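Local coordinates for protein antigen TpF1 (Treponema pallidum, PDB 2FJC) that binds ferric iron and probably oxidises iron as a Dps-family mini-ferritin, twelve copies of which make up the assembly, at residues 45-50 with 101-106; 23-28 with 115-120; 12-17 with 70-75. All coordinates share one frame; numbering follows the deposited sequence.

Interaction 1 of 3, residues 45-50 with 101-106; sequences KQVHEL and SALARV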
ATOM      1  N   LYS B  45       5.206  24.075  14.801  1.00 35.74           N
ATOM      2  CA  LYS B  45       5.003  22.972  13.875  1.00 36.55           C
ATOM      3  C   LYS B  45       3.921  21.988  14.313  1.00 36.76           C
ATOM      4  O   LYS B  45       3.033  21.636  13.525  1.00 35.17           O
ATOM      5  CB  LYS B  45       6.316  22.220  13.631  1.00 37.28           C
ATOM      6  CG  LYS B  45       6.212  21.171  12.527  1.00 39.89           C
ATOM      7  CD  LYS B  45       7.569  20.598  12.156  1.00 43.20           C
ATOM      8  CE  LYS B  45       7.466  19.604  11.001  1.00 43.23           C
ATOM      9  NZ  LYS B  45       6.789  18.346  11.410  1.00 42.82           N
ATOM     10  N   GLN B  46       3.986  21.549  15.565  1.00 35.81           N
ATOM     11  CA  GLN B  46       3.007  20.604  16.076  1.00 34.62           C
ATOM     12  C   GLN B  46       1.596  21.177  16.074  1.00 33.84           C
ATOM     13  O   GLN B  46       0.655  20.524  15.638  1.00 34.06           O
ATOM     14  CB  GLN B  46       3.371  20.163  17.495  1.00 36.56           C
ATOM     15  CG  GLN B  46       4.601  19.270  17.590  1.00 40.56           C
ATOM     16  CD  GLN B  46       5.868  19.968  17.137  1.00 42.08           C
ATOM     17  OE1 GLN B  46       6.455  19.614  16.106  1.00 43.38           O
ATOM     18  NE2 GLN B  46       6.292  20.975  17.900  1.00 40.21           N
ATOM     19  N   VAL B  47       1.448  22.399  16.560  1.00 32.50           N
ATOM     20  CA  VAL B  47       0.140  23.020  16.607  1.00 31.82           C
ATOM     21  C   VAL B  47      -0.351  23.362  15.215  1.00 31.71           C
ATOM     22  O   VAL B  47      -1.529  23.224  14.917  1.00 32.68           O
ATOM     23  CB  VAL B  47       0.172  24.276  17.478  1.00 30.95           C
ATOM     24  CG1 VAL B  47      -1.202  24.907  17.521  1.00 29.31           C
ATOM     25  CG2 VAL B  47       0.626  23.906  18.877  1.00 29.49           C
ATOM     26  N   HIS B  48       0.561  23.811  14.366  1.00 33.05           N
ATOM     27  CA  HIS B  48       0.248  24.146  12.981  1.00 34.17           C
ATOM     28  C   HIS B  48      -0.419  22.917  12.345  1.00 34.76           C
ATOM     29  O   HIS B  48      -1.448  23.018  11.680  1.00 36.41           O
ATOM     30  CB  HIS B  48       1.556  24.476  12.243  1.00 34.49           C
ATOM     31  CG  HIS B  48       1.382  24.838  10.801  1.00 32.80           C
ATOM     32  ND1 HIS B  48       0.827  26.032  10.396  1.00 33.78           N
ATOM     33  CD2 HIS B  48       1.731  24.181   9.668  1.00 32.84           C
ATOM     34  CE1 HIS B  48       0.844  26.098   9.074  1.00 33.44           C
ATOM     35  NE2 HIS B  48       1.387  24.988   8.607  1.00 33.45           N
ATOM     36  N   GLU B  49       0.176  21.754  12.565  1.00 34.57           N
ATOM     37  CA  GLU B  49      -0.346  20.509  12.019  1.00 36.05           C
ATOM     38  C   GLU B  49      -1.632  20.067  12.700  1.00 35.59           C
ATOM     39  O   GLU B  49      -2.543  19.566  12.039  1.00 35.36           O
ATOM     40  CB  GLU B  49       0.711  19.406  12.125  1.00 37.34           C
ATOM     41  CG  GLU B  49       1.772  19.486  11.026  1.00 42.80           C
ATOM     42  CD  GLU B  49       3.068  18.768  11.386  1.00 46.23           C
ATOM     43  OE1 GLU B  49       3.047  17.889  12.277  1.00 48.34           O
ATOM     44  OE2 GLU B  49       4.112  19.081  10.767  1.00 49.37           O
ATOM     45  N   LEU B  50      -1.709  20.249  14.017  1.00 33.58           N
ATOM     46  CA  LEU B  50      -2.905  19.877  14.752  1.00 33.22           C
ATOM     47  C   LEU B  50      -4.098  20.682  14.219  1.00 34.70           C
ATOM     48  O   LEU B  50      -5.180  20.139  13.997  1.00 34.86           O
ATOM     49  CB  LEU B  50      -2.726  20.155  16.241  1.00 31.19           C
ATOM     50  CG  LEU B  50      -3.962  19.965  17.125  1.00 29.59           C
ATOM     51  CD1 LEU B  50      -4.375  18.523  17.124  1.00 28.96           C
ATOM     52  CD2 LEU B  50      -3.655  20.397  18.541  1.00 29.27           C
ATOM     53  N   SER B 101      -3.222  30.795  23.469  1.00 38.44           N
ATOM     54  CA  SER B 101      -4.373  31.644  23.244  1.00 38.91           C
ATOM     55  C   SER B 101      -5.248  31.063  22.124  1.00 39.41           C
ATOM     56  O   SER B 101      -6.482  31.041  22.232  1.00 40.88           O
ATOM     57  CB  SER B 101      -3.882  33.045  22.881  1.00 37.60           C
ATOM     58  OG  SER B 101      -4.927  33.977  22.981  1.00 41.53           O
ATOM     59  N   ALA B 102      -4.607  30.593  21.054  1.00 37.71           N
ATOM     60  CA  ALA B 102      -5.324  30.009  19.923  1.00 36.07           C
ATOM     61  C   ALA B 102      -6.008  28.710  20.333  1.00 35.44           C
ATOM     62  O   ALA B 102      -7.179  28.489  20.029  1.00 35.56           O
ATOM     63  CB  ALA B 102      -4.371  29.739  18.769  1.00 36.23           C
ATOM     64  N   LEU B 103      -5.280  27.850  21.032  1.00 34.16           N
ATOM     65  CA  LEU B 103      -5.854  26.587  21.450  1.00 34.66           C
ATOM     66  C   LEU B 103      -7.030  26.788  22.405  1.00 35.26           C
ATOM     67  O   LEU B 103      -8.034  26.077  22.317  1.00 35.36           O
ATOM     68  CB  LEU B 103      -4.788  25.705  22.100  1.00 32.20           C
ATOM     69  CG  LEU B 103      -3.657  25.249  21.173  1.00 31.82           C
ATOM     70  CD1 LEU B 103      -2.739  24.302  21.929  1.00 28.64           C
ATOM     71  CD2 LEU B 103      -4.233  24.584  19.930  1.00 30.89           C
ATOM     72  N   ALA B 104      -6.915  27.762  23.303  1.00 34.08           N
ATOM     73  CA  ALA B 104      -7.984  28.023  24.258  1.00 33.44           C
ATOM     74  C   ALA B 104      -9.234  28.442  23.507  1.00 32.91           C
ATOM     75  O   ALA B 104     -10.348  28.093  23.892  1.00 29.86           O
ATOM     76  CB  ALA B 104      -7.574  29.112  25.239  1.00 32.95           C
ATOM     77  N   ARG B 105      -9.044  29.190  22.430  1.00 33.64           N
ATOM     78  CA  ARG B 105     -10.180  29.633  21.641  1.00 35.76           C
ATOM     79  C   ARG B 105     -10.825  28.497  20.848  1.00 35.91           C
ATOM     80  O   ARG B 105     -12.054  28.431  20.777  1.00 36.17           O
ATOM     81  CB  ARG B 105      -9.780  30.781  20.711  1.00 36.25           C
ATOM     82  CG  ARG B 105      -9.371  32.010  21.479  1.00 38.44           C
ATOM     83  CD  ARG B 105      -8.963  33.165  20.598  1.00 40.40           C
ATOM     84  NE  ARG B 105      -8.261  34.169  21.391  1.00 42.57           N
ATOM     85  CZ  ARG B 105      -7.709  35.272  20.899  1.00 43.81           C
ATOM     86  NH1 ARG B 105      -7.779  35.538  19.600  1.00 44.33           N
ATOM     87  NH2 ARG B 105      -7.060  36.097  21.707  1.00 44.79           N
ATOM     88  N   VAL B 106     -10.034  27.598  20.260  1.00 34.72           N
ATOM     89  CA  VAL B 106     -10.669  26.511  19.522  1.00 34.59           C
ATOM     90  C   VAL B 106     -11.363  25.584  20.523  1.00 33.65           C
ATOM     91  O   VAL B 106     -12.418  25.047  20.232  1.00 32.97           O
ATOM     92  CB  VAL B 106      -9.674  25.692  18.623  1.00 34.66           C
ATOM     93  CG1 VAL B 106      -8.708  26.624  17.944  1.00 34.39           C
ATOM     94  CG2 VAL B 106      -8.957  24.638  19.423  1.00 35.30           C
TER
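Val-47 and Leu-103 form the tight part of this contact. Val-47 CG1 comes within 3.9 Å of Leu-103 CD2, methyl against methyl, at the place where the two backbones also draw nearest (CA to CA 8.5 Å). Val-47 can do this because CG1 stands anti to the backbone N (chi1 -180°), which turns that methyl to Leu-103. Leu-103 also packs on Leu-150, Thr-153 and Leu-154 of helix 130-154. One turn on, the fit is looser: Leu-50 CD2 stays 4.4 Å from the same Leu-103 CD2, and no hydrogen bond joins the segments. Only 107 Å² is buried in all.

The opposite flank of 45-50 is polar and partly exposed. There Lys-45 NZ bridges to Glu-49 OE2 over 2.8 Å, using the syn lone pair of the carboxylate. This flank meets other subunits: Lys-45 packs on Leu-50 of a second subunit, and Gln-46 on Gln-46 of a second and a third, consistent with a threefold junction. An apolar stripe turned to the neighbouring helix and a polar flank turned to other subunits fit the ferritin-like four-helix bundle, here where helices 44-71 and 99-127 begin.

Interaction 2 of 3, residues 23-28 with 115-120; sequences ADLGVL and TRFSQT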
ATOM      1  N   ALA B  23     -23.348  26.376   9.132  1.00 29.88           N
ATOM      2  CA  ALA B  23     -22.855  27.730   9.233  1.00 30.30           C
ATOM      3  C   ALA B  23     -21.702  27.833  10.235  1.00 30.31           C
ATOM      4  O   ALA B  23     -20.672  28.429   9.938  1.00 29.49           O
ATOM      5  CB  ALA B  23     -23.984  28.661   9.635  1.00 31.74           C
ATOM      6  N   ASP B  24     -21.871  27.246  11.414  1.00 29.99           N
ATOM      7  CA  ASP B  24     -20.835  27.297  12.432  1.00 29.92           C
ATOM      8  C   ASP B  24     -19.583  26.563  11.985  1.00 31.05           C
ATOM      9  O   ASP B  24     -18.473  27.047  12.200  1.00 32.65           O
ATOM     10  CB  ASP B  24     -21.339  26.712  13.761  1.00 30.31           C
ATOM     11  CG  ASP B  24     -22.348  27.622  14.468  1.00 31.17           C
ATOM     12  OD1 ASP B  24     -22.381  28.837  14.182  1.00 30.92           O
ATOM     13  OD2 ASP B  24     -23.102  27.131  15.330  1.00 30.82           O
ATOM     14  N   LEU B  25     -19.760  25.396  11.371  1.00 30.91           N
ATOM     15  CA  LEU B  25     -18.635  24.610  10.883  1.00 30.52           C
ATOM     16  C   LEU B  25     -17.900  25.407   9.813  1.00 30.54           C
ATOM     17  O   LEU B  25     -16.667  25.450   9.801  1.00 29.04           O
ATOM     18  CB  LEU B  25     -19.117  23.279  10.292  1.00 28.47           C
ATOM     19  CG  LEU B  25     -19.060  22.003  11.144  1.00 29.86           C
ATOM     20  CD1 LEU B  25     -18.718  22.300  12.592  1.00 30.43           C
ATOM     21  CD2 LEU B  25     -20.394  21.294  11.045  1.00 28.06           C
ATOM     22  N   GLY B  26     -18.664  26.038   8.926  1.00 29.93           N
ATOM     23  CA  GLY B  26     -18.065  26.831   7.867  1.00 29.99           C
ATOM     24  C   GLY B  26     -17.194  27.928   8.445  1.00 31.04           C
ATOM     25  O   GLY B  26     -16.055  28.127   8.020  1.00 30.54           O
ATOM     26  N   VAL B  27     -17.729  28.637   9.433  1.00 31.13           N
ATOM     27  CA  VAL B  27     -16.998  29.715  10.075  1.00 31.77           C
ATOM     28  C   VAL B  27     -15.761  29.179  10.805  1.00 30.94           C
ATOM     29  O   VAL B  27     -14.685  29.761  10.724  1.00 31.00           O
ATOM     30  CB  VAL B  27     -17.908  30.478  11.072  1.00 30.95           C
ATOM     31  CG1 VAL B  27     -17.087  31.446  11.891  1.00 31.45           C
ATOM     32  CG2 VAL B  27     -18.988  31.243  10.305  1.00 30.85           C
ATOM     33  N   LEU B  28     -15.918  28.063  11.505  1.00 29.90           N
ATOM     34  CA  LEU B  28     -14.812  27.468  12.242  1.00 29.40           C
ATOM     35  C   LEU B  28     -13.694  27.046  11.297  1.00 29.53           C
ATOM     36  O   LEU B  28     -12.511  27.167  11.622  1.00 29.67           O
ATOM     37  CB  LEU B  28     -15.284  26.238  12.999  1.00 29.44           C
ATOM     38  CG  LEU B  28     -14.772  26.065  14.419  1.00 30.31           C
ATOM     39  CD1 LEU B  28     -14.938  24.613  14.794  1.00 29.44           C
ATOM     40  CD2 LEU B  28     -13.326  26.501  14.542  1.00 29.50           C
ATOM     41  N   THR B 115     -22.198  21.551  22.752  1.00 37.09           N
ATOM     42  CA  THR B 115     -23.492  21.743  23.380  1.00 38.39           C
ATOM     43  C   THR B 115     -24.573  21.908  22.298  1.00 38.31           C
ATOM     44  O   THR B 115     -25.689  21.409  22.441  1.00 37.28           O
ATOM     45  CB  THR B 115     -23.490  22.964  24.337  1.00 39.83           C
ATOM     46  OG1 THR B 115     -23.355  24.170  23.582  1.00 45.29           O
ATOM     47  CG2 THR B 115     -22.337  22.870  25.321  1.00 38.60           C
ATOM     48  N   ARG B 116     -24.240  22.588  21.208  1.00 36.99           N
ATOM     49  CA  ARG B 116     -25.213  22.765  20.144  1.00 39.32           C
ATOM     50  C   ARG B 116     -25.537  21.430  19.470  1.00 38.09           C
ATOM     51  O   ARG B 116     -26.697  21.134  19.201  1.00 36.57           O
ATOM     52  CB  ARG B 116     -24.720  23.785  19.115  1.00 41.41           C
ATOM     53  CG  ARG B 116     -24.597  25.182  19.707  1.00 46.75           C
ATOM     54  CD  ARG B 116     -25.244  26.225  18.814  1.00 52.48           C
ATOM     55  NE  ARG B 116     -26.666  25.964  18.612  1.00 55.13           N
ATOM     56  CZ  ARG B 116     -27.575  25.992  19.581  1.00 57.30           C
ATOM     57  NH1 ARG B 116     -28.848  25.739  19.307  1.00 57.57           N
ATOM     58  NH2 ARG B 116     -27.211  26.282  20.825  1.00 58.23           N
ATOM     59  N   PHE B 117     -24.517  20.619  19.215  1.00 37.73           N
ATOM     60  CA  PHE B 117     -24.728  19.319  18.587  1.00 37.39           C
ATOM     61  C   PHE B 117     -25.530  18.397  19.491  1.00 36.64           C
ATOM     62  O   PHE B 117     -26.354  17.620  19.018  1.00 36.10           O
ATOM     63  CB  PHE B 117     -23.400  18.642  18.239  1.00 37.23           C
ATOM     64  CG  PHE B 117     -22.749  19.172  16.989  1.00 39.67           C
ATOM     65  CD1 PHE B 117     -23.450  19.237  15.795  1.00 41.29           C
ATOM     66  CD2 PHE B 117     -21.424  19.582  16.999  1.00 40.54           C
ATOM     67  CE1 PHE B 117     -22.841  19.701  14.632  1.00 41.28           C
ATOM     68  CE2 PHE B 117     -20.812  20.044  15.841  1.00 40.71           C
ATOM     69  CZ  PHE B 117     -21.524  20.104  14.656  1.00 40.42           C
ATOM     70  N   SER B 118     -25.283  18.479  20.793  1.00 36.31           N
ATOM     71  CA  SER B 118     -26.009  17.652  21.744  1.00 35.27           C
ATOM     72  C   SER B 118     -27.511  17.931  21.692  1.00 34.86           C
ATOM     73  O   SER B 118     -28.318  17.017  21.831  1.00 33.04           O
ATOM     74  CB  SER B 118     -25.492  17.884  23.160  1.00 33.58           C
ATOM     75  OG  SER B 118     -24.277  17.200  23.377  1.00 32.54           O
ATOM     76  N   GLN B 119     -27.887  19.188  21.490  1.00 33.99           N
ATOM     77  CA  GLN B 119     -29.301  19.524  21.424  1.00 36.06           C
ATOM     78  C   GLN B 119     -29.914  18.820  20.223  1.00 34.59           C
ATOM     79  O   GLN B 119     -31.024  18.296  20.298  1.00 34.48           O
ATOM     80  CB  GLN B 119     -29.497  21.036  21.298  1.00 36.27           C
ATOM     81  CG  GLN B 119     -28.784  21.822  22.376  1.00 42.44           C
ATOM     82  CD  GLN B 119     -28.910  23.321  22.183  1.00 46.02           C
ATOM     83  OE1 GLN B 119     -28.827  23.827  21.058  1.00 46.35           O
ATOM     84  NE2 GLN B 119     -29.098  24.044  23.283  1.00 47.31           N
ATOM     85  N   THR B 120     -29.176  18.804  19.121  1.00 33.49           N
ATOM     86  CA  THR B 120     -29.647  18.169  17.911  1.00 32.24           C
ATOM     87  C   THR B 120     -29.750  16.661  18.105  1.00 32.39           C
ATOM     88  O   THR B 120     -30.715  16.040  17.665  1.00 31.22           O
ATOM     89  CB  THR B 120     -28.712  18.463  16.745  1.00 31.62           C
ATOM     90  OG1 THR B 120     -28.585  19.879  16.592  1.00 33.01           O
ATOM     91  CG2 THR B 120     -29.269  17.875  15.459  1.00 32.81           C
TER
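Arg-116 meets Asp-24 first, and the encounter is between an aliphatic carbon and a carboxylate oxygen: Arg-116 CD lies 4.2 Å from Asp-24 OD2. The charged groups themselves do not pair. Arg-116 NE remains 5.0 Å from Asp-24 OD2, and the guanidinium and carboxylate planes are turned 87° against each other, so any attraction probably acts only at long range. The bent arginine chain instead carries NE to a weak hydrogen bond with Gln-20. The carboxylate is held from elsewhere: OD1 takes the N of Gly-88 and the hydroxyl of Ser-87, while OD2 pairs with the hydroxyl of Tyr-112. Three hydrogen bonds spread over both oxygens fix the rotation of this buried group.

Phe-117 follows and carries the apolar half. Its CZ, the far end of the ring, is 4.0 Å from Leu-25 CD2 and 4.1 Å from Leu-25 CD1; both methyls meet the same corner, CD2 almost straight ahead of CZ and CD1 displaced to one side. CD2 lies close to the ring plane, making this an edge approach and not a CH-pi contact over a face. Leu-25 is modelled nearly eclipsed about CB-CG (chi2 9°), and its fine placement deserves caution. Ile-139 and Leu-143 of helix 130-154 and Ile-65 of helix 44-71 also pack on Phe-117.

Beyond the ring, 115-120 no longer touches 23-28. Thr-120 looks instead to an earlier turn of helix 8-38, where its OG1 hydrogen-bonds His-21 NE2.

The CA atoms of Asp-24 and Arg-116, 10.0 Å apart, are the nearest backbone pair, so between these segments the antiparallel helices meet through side chains. A buried, hydrogen-bonded aspartate beside an aromatic-aliphatic contact joins helices 8-38 and 99-127 here, within the four-helix bundle of the ferritin-like fold.

Interaction 3 of 3, residues 12-17 with 70-75; sequences AAICEQ and LQLGAQ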
ATOM      1  N   ALA B  12     -38.435  19.735  10.919  1.00 41.30           N
ATOM      2  CA  ALA B  12     -38.193  21.157  10.707  1.00 40.74           C
ATOM      3  C   ALA B  12     -37.230  21.691  11.753  1.00 40.10           C
ATOM      4  O   ALA B  12     -36.333  22.478  11.452  1.00 38.75           O
ATOM      5  CB  ALA B  12     -39.489  21.934  10.794  1.00 40.03           C
ATOM      6  N   ALA B  13     -37.436  21.277  12.996  1.00 38.58           N
ATOM      7  CA  ALA B  13     -36.571  21.722  14.080  1.00 37.78           C
ATOM      8  C   ALA B  13     -35.150  21.185  13.882  1.00 38.03           C
ATOM      9  O   ALA B  13     -34.169  21.893  14.102  1.00 36.77           O
ATOM     10  CB  ALA B  13     -37.119  21.259  15.412  1.00 35.09           C
ATOM     11  N   ILE B  14     -35.045  19.928  13.463  1.00 37.51           N
ATOM     12  CA  ILE B  14     -33.748  19.320  13.219  1.00 36.39           C
ATOM     13  C   ILE B  14     -33.037  20.024  12.061  1.00 37.56           C
ATOM     14  O   ILE B  14     -31.846  20.319  12.155  1.00 37.29           O
ATOM     15  CB  ILE B  14     -33.897  17.815  12.916  1.00 34.50           C
ATOM     16  CG1 ILE B  14     -34.244  17.071  14.205  1.00 34.04           C
ATOM     17  CG2 ILE B  14     -32.623  17.262  12.326  1.00 33.64           C
ATOM     18  CD1 ILE B  14     -34.657  15.634  14.007  1.00 31.27           C
ATOM     19  N   CYS B  15     -33.764  20.303  10.979  1.00 36.96           N
ATOM     20  CA  CYS B  15     -33.176  20.989   9.834  1.00 38.04           C
ATOM     21  C   CYS B  15     -32.652  22.362  10.220  1.00 39.02           C
ATOM     22  O   CYS B  15     -31.617  22.802   9.727  1.00 38.40           O
ATOM     23  CB  CYS B  15     -34.198  21.156   8.712  1.00 37.49           C
ATOM     24  SG  CYS B  15     -34.537  19.644   7.823  1.00 38.30           S
ATOM     25  N   GLU B  16     -33.376  23.045  11.101  1.00 40.56           N
ATOM     26  CA  GLU B  16     -32.961  24.372  11.534  1.00 41.47           C
ATOM     27  C   GLU B  16     -31.630  24.257  12.287  1.00 40.24           C
ATOM     28  O   GLU B  16     -30.738  25.077  12.123  1.00 38.22           O
ATOM     29  CB  GLU B  16     -34.034  25.003  12.427  1.00 43.85           C
ATOM     30  CG  GLU B  16     -34.023  26.532  12.415  1.00 49.72           C
ATOM     31  CD  GLU B  16     -33.885  27.108  10.998  1.00 54.09           C
ATOM     32  OE1 GLU B  16     -34.663  26.702  10.107  1.00 54.71           O
ATOM     33  OE2 GLU B  16     -32.995  27.968  10.775  1.00 56.23           O
ATOM     34  N   GLN B  17     -31.509  23.227  13.113  1.00 40.01           N
ATOM     35  CA  GLN B  17     -30.288  22.988  13.866  1.00 38.99           C
ATOM     36  C   GLN B  17     -29.156  22.673  12.895  1.00 38.54           C
ATOM     37  O   GLN B  17     -28.064  23.245  12.987  1.00 38.69           O
ATOM     38  CB  GLN B  17     -30.485  21.811  14.823  1.00 41.14           C
ATOM     39  CG  GLN B  17     -31.216  22.159  16.115  1.00 43.54           C
ATOM     40  CD  GLN B  17     -30.382  23.061  17.010  1.00 47.01           C
ATOM     41  OE1 GLN B  17     -29.405  22.619  17.631  1.00 46.58           O
ATOM     42  NE2 GLN B  17     -30.747  24.341  17.064  1.00 48.61           N
ATOM     43  N   LEU B  70     -29.697  17.866   3.089  1.00 35.59           N
ATOM     44  CA  LEU B  70     -30.224  17.663   1.746  1.00 37.88           C
ATOM     45  C   LEU B  70     -31.144  16.445   1.721  1.00 38.55           C
ATOM     46  O   LEU B  70     -32.204  16.465   1.102  1.00 39.50           O
ATOM     47  CB  LEU B  70     -29.077  17.458   0.749  1.00 38.04           C
ATOM     48  CG  LEU B  70     -28.164  18.666   0.553  1.00 38.37           C
ATOM     49  CD1 LEU B  70     -26.986  18.310  -0.337  1.00 37.15           C
ATOM     50  CD2 LEU B  70     -28.984  19.793  -0.049  1.00 38.18           C
ATOM     51  N   GLN B  71     -30.726  15.384   2.400  1.00 38.32           N
ATOM     52  CA  GLN B  71     -31.507  14.167   2.464  1.00 38.06           C
ATOM     53  C   GLN B  71     -32.849  14.406   3.126  1.00 38.45           C
ATOM     54  O   GLN B  71     -33.842  13.788   2.751  1.00 38.70           O
ATOM     55  CB  GLN B  71     -30.745  13.094   3.236  1.00 36.11           C
ATOM     56  CG  GLN B  71     -29.490  12.656   2.551  1.00 34.18           C
ATOM     57  CD  GLN B  71     -28.587  11.894   3.462  1.00 36.08           C
ATOM     58  OE1 GLN B  71     -27.384  11.837   3.236  1.00 41.32           O
ATOM     59  NE2 GLN B  71     -29.152  11.297   4.502  1.00 36.28           N
ATOM     60  N   LEU B  72     -32.877  15.301   4.108  1.00 38.51           N
ATOM     61  CA  LEU B  72     -34.107  15.595   4.822  1.00 38.98           C
ATOM     62  C   LEU B  72     -35.034  16.483   4.013  1.00 40.98           C
ATOM     63  O   LEU B  72     -36.071  16.919   4.507  1.00 41.60           O
ATOM     64  CB  LEU B  72     -33.799  16.240   6.173  1.00 37.38           C
ATOM     65  CG  LEU B  72     -33.190  15.285   7.208  1.00 37.03           C
ATOM     66  CD1 LEU B  72     -32.852  16.030   8.495  1.00 34.24           C
ATOM     67  CD2 LEU B  72     -34.167  14.163   7.487  1.00 33.82           C
ATOM     68  N   GLY B  73     -34.657  16.746   2.763  1.00 41.93           N
ATOM     69  CA  GLY B  73     -35.490  17.556   1.892  1.00 43.49           C
ATOM     70  C   GLY B  73     -35.247  19.053   1.921  1.00 45.16           C
ATOM     71  O   GLY B  73     -35.943  19.806   1.242  1.00 45.04           O
ATOM     72  N   ALA B  74     -34.274  19.495   2.710  1.00 46.39           N
ATOM     73  CA  ALA B  74     -33.969  20.920   2.791  1.00 48.26           C
ATOM     74  C   ALA B  74     -32.781  21.258   1.898  1.00 49.47           C
ATOM     75  O   ALA B  74     -32.155  20.371   1.312  1.00 51.50           O
ATOM     76  CB  ALA B  74     -33.660  21.312   4.230  1.00 47.23           C
ATOM     77  N   GLN B  75     -32.491  22.543   1.767  1.00 49.39           N
ATOM     78  CA  GLN B  75     -31.344  22.959   0.976  1.00 50.30           C
ATOM     79  C   GLN B  75     -30.349  23.492   1.997  1.00 48.14           C
ATOM     80  O   GLN B  75     -30.738  24.085   3.006  1.00 48.34           O
ATOM     81  CB  GLN B  75     -31.731  24.034  -0.041  1.00 51.49           C
ATOM     82  CG  GLN B  75     -32.947  23.655  -0.865  1.00 54.55           C
ATOM     83  CD  GLN B  75     -32.943  24.278  -2.238  1.00 56.52           C
ATOM     84  OE1 GLN B  75     -32.278  23.790  -3.154  1.00 58.89           O
ATOM     85  NE2 GLN B  75     -33.679  25.369  -2.392  1.00 58.92           N
TER
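Cys-15 and Ala-74 bring the two backbones nearest, with their CA atoms 7.1 Å apart, and the segments differ sharply in form. Residues 12-17 are regular helix, as the bond from Glu-16 N to Ala-12 O (3.0 Å) attests. In 70-75 the helix stops: Leu-72 is the first residue to leave helical angles, and Gly-73 follows with a positive phi of 90°. Gly-73 N bonds to Leu-70 O at 3.0 Å, and Ala-74 N reaches back to Leu-69 O, the two bonds of a Schellman motif with Gly-73 as the C-prime residue. The reversal at Gly-73 sets Leu-72 and Ala-74 on the same front, both CB atoms pointing toward helix 8-38.

The sulfur of Cys-15 meets both. Its SG sits 3.9 Å from Leu-72 CB and 4.1 Å from Ala-74 CB, and it also touches Leu-72 CD1 at 4.0 Å. Chi1 of -75° places SG anti to the carbonyl carbon, tilting it across to the turn. One residue earlier, Ile-14 applies its CG2 branch to Leu-72 CD1, again at 4.0 Å, with the two side chains crossing at about a right angle. Leu-72 CD1 is therefore shared by the isoleucine methyl and the cysteine sulfur.

No hydrogen bond crosses, and the 149 Å² buried comes from apolar fit. Leu-69 also packs on Cys-15 and Ala-74, while Thr-132 meets both Ile-14 and Leu-72. A Schellman motif, with Ala-74 on Leu-69 as its hydrophobic pair and Leu-72 and Ala-74 packed on 12-17, ends helix 44-71 against the beginning of helix 8-38, at one end of the ferritin-like bundle.

Starting from the N terminus, helix 8-38 supplies 12-17 and then 23-28. Interaction 3 closes first, when the end of helix 44-71 returns to 12-17. Interaction 1 opens inside that loop at 45-50 and closes later at 101-106, so the two cross. Interaction 2, from 23-28 to 115-120, encloses interaction 1 and crosses interaction 3. Interactions 1 and 3 lie on opposite sides of the chain's centre, their own centres 32 Å apart, whereas interactions 2 and 3 touch through Gln-17 and Thr-120. Helices 8-38, 44-71 and 99-127 are thereby tied pairwise; the iron-binding Asp-63 and Glu-67 lie on helix 44-71, between its two contact segments.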